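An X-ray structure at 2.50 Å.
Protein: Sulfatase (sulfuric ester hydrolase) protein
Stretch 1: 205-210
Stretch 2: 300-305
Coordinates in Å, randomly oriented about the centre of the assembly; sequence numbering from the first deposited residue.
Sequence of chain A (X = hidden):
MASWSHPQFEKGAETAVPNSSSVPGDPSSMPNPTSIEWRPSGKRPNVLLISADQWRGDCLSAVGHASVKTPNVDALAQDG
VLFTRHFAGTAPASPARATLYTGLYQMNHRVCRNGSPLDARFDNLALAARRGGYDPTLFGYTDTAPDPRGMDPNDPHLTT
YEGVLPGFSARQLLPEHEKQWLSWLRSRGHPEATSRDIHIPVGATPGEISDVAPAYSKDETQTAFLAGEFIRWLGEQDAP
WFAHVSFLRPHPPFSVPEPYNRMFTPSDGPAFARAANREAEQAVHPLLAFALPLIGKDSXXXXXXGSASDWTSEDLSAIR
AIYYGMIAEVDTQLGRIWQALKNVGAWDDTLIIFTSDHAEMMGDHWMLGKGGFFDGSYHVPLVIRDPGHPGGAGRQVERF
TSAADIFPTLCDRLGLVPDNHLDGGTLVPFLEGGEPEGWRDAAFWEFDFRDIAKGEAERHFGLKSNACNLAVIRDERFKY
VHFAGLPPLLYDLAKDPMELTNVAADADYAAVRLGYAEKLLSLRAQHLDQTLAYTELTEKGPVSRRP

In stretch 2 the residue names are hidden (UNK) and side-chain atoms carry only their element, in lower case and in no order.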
# COMPACT_ATOMS: atom_id res chain seq x y z
N THR A 205 6.05 37.21 31.74
CA THR A 205 7.08 36.23 32.10
C THR A 205 7.18 35.18 30.98
O THR A 205 6.15 34.64 30.56
CB THR A 205 6.73 35.58 33.46
OG1 THR A 205 6.62 36.60 34.45
CG2 THR A 205 7.75 34.52 33.91
N PRO A 206 8.40 34.88 30.48
CA PRO A 206 8.52 33.87 29.41
C PRO A 206 8.08 32.48 29.86
O PRO A 206 8.52 31.99 30.91
CB PRO A 206 10.02 33.89 29.06
CG PRO A 206 10.53 35.20 29.61
CD PRO A 206 9.72 35.44 30.84
N GLY A 207 7.17 31.88 29.09
CA GLY A 207 6.63 30.55 29.35
C GLY A 207 5.31 30.51 30.09
O GLY A 207 4.84 29.42 30.45
N GLU A 208 4.71 31.70 30.30
CA GLU A 208 3.44 31.85 31.00
C GLU A 208 2.32 32.25 30.07
O GLU A 208 2.54 33.05 29.15
CB GLU A 208 3.57 32.88 32.14
CG GLU A 208 4.55 32.50 33.24
CD GLU A 208 4.04 31.50 34.25
OE1 GLU A 208 3.32 31.91 35.18
OE2 GLU A 208 4.37 30.29 34.12
N ILE A 209 1.12 31.72 30.30
CA ILE A 209 -0.06 32.08 29.51
C ILE A 209 -0.30 33.56 29.77
O ILE A 209 -0.38 33.96 30.94
CB ILE A 209 -1.30 31.20 29.87
CG1 ILE A 209 -0.97 29.68 29.83
CG2 ILE A 209 -2.51 31.56 28.99
CD1 ILE A 209 -1.91 28.84 30.52
N SER A 210 -0.34 34.37 28.70
CA SER A 210 -0.57 35.81 28.83
C SER A 210 -1.51 36.37 27.79
O SER A 210 -1.40 36.04 26.60
CB SER A 210 0.75 36.57 28.84
OG SER A 210 0.54 37.97 28.77
N UNK A 300 3.19 25.19 22.98
CA UNK A 300 1.98 26.04 22.95
C UNK A 300 2.18 27.49 23.38
O UNK A 300 1.49 28.37 22.85
c UNK A 300 0.86 25.37 23.75
c UNK A 300 0.64 23.95 23.26
c UNK A 300 -0.04 22.42 21.51
c UNK A 300 0.05 23.71 22.01
c UNK A 300 1.07 21.57 23.45
c UNK A 300 0.47 21.36 22.23
c UNK A 300 1.17 22.87 23.96
N UNK A 301 3.10 27.74 24.31
CA UNK A 301 3.43 29.09 24.79
C UNK A 301 4.93 29.31 24.58
O UNK A 301 5.73 28.46 24.95
c UNK A 301 2.97 29.30 26.28
c UNK A 301 3.55 30.61 26.91
c UNK A 301 0.52 30.36 25.79
c UNK A 301 1.42 29.20 26.45
N UNK A 302 5.31 30.45 23.98
CA UNK A 302 6.72 30.77 23.74
C UNK A 302 7.49 30.85 25.06
O UNK A 302 7.18 31.69 25.92
c UNK A 302 8.30 32.23 22.40
c UNK A 302 10.61 32.90 22.73
c UNK A 302 9.96 31.85 20.67
c UNK A 302 8.65 31.75 21.14
c UNK A 302 9.30 32.79 23.19
c UNK A 302 10.94 32.43 21.47
c UNK A 302 6.89 32.07 22.92
o UNK A 302 12.23 32.54 21.01
N UNK A 303 8.46 29.95 25.20
CA UNK A 303 9.31 29.86 26.38
C UNK A 303 8.78 28.91 27.44
O UNK A 303 9.37 28.82 28.53
N UNK A 304 7.66 28.23 27.14
CA UNK A 304 7.03 27.25 28.01
C UNK A 304 7.99 26.19 28.50
O UNK A 304 8.93 25.80 27.78
N UNK A 305 7.79 25.75 29.74
CA UNK A 305 8.66 24.76 30.38
C UNK A 305 7.87 23.72 31.13
O UNK A 305 6.89 24.05 31.80
c UNK A 305 10.89 25.97 30.46
c UNK A 305 12.08 26.52 31.22
o UNK A 305 12.68 25.77 32.02
o UNK A 305 12.45 27.69 30.96
c UNK A 305 9.72 25.43 31.27

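Position 300 carries seven side-chain atoms, all carbon: one carbon leading into a six-membered ring. No heteroatom extends the ring, which separates it from tyrosine, so the residue is phenylalanine, F300. Its side chain comes no nearer than 7.7 Å to stretch 1 and takes no part in the contact.

Position 301 has four carbons and no ring. The chain forks at the first carbon, one arm being a single carbon and the other two carbons long, the pattern of isoleucine, with chi1 and chi2 both m. The CA-to-CB bond points toward stretch 1, and the one-carbon arm lies against its backbone. With the residue named I301, that arm is CG2, 3.6 Å from G207 C and 3.5 Å from E208 O. The longer arm reaches I209: I301 CD1 is 4.1 Å from I209 CA, and I301 CG1 is 4.2 Å from I209 CG1, an apolar side-chain contact.

Position 302 has one carbon, a ring of six carbons and a single oxygen on the ring atom farthest from the backbone. This is tyrosine, Y302. Its side chain stays 6.0 Å from stretch 1, and its OH is hydrogen-bonded elsewhere in the structure. The backbone does the work here: G207 N donates a weak hydrogen bond to Y302 O, 3.2 Å long with an angle of 126° at the hydrogen.

Position 303 has no side-chain atoms and is glycine, G303. Its phi/psi of 92/3 would jam a CB against the preceding carbonyl oxygen; an ideal CB would also lie tight against G207 N, at 3.2 Å, and P206 CB, at 3.4 Å.

Position 304 again has no side-chain atoms, hence glycine, G304. Its N lies 3.4 Å from G207 CA. An ideal CB on G304 would be crowded by I301 O, 3.0 Å away within the same turn.

Position 305 has three carbons, the third carrying two oxygens: a carboxylate at the length of glutamate, E305. The side chain remains 5.8 Å from stretch 1 and makes no contact.

The contact packs two type II beta turns, T205 to E208 and I301 to G304, closed by E208 N to T205 O at 3.3 Å and G304 N to I301 O at 2.9 Å. Close backbone approach is central: G207 CA is 3.6 Å from G304 CA and 3.3 Å from G303 C. An ideal CB on G207 would clash with G303 O at 2.5 Å. I301 adds apolar packing beside this junction, and the two stretches together bury 249 Å².

Stretch 2 (300-305) FIYGGE
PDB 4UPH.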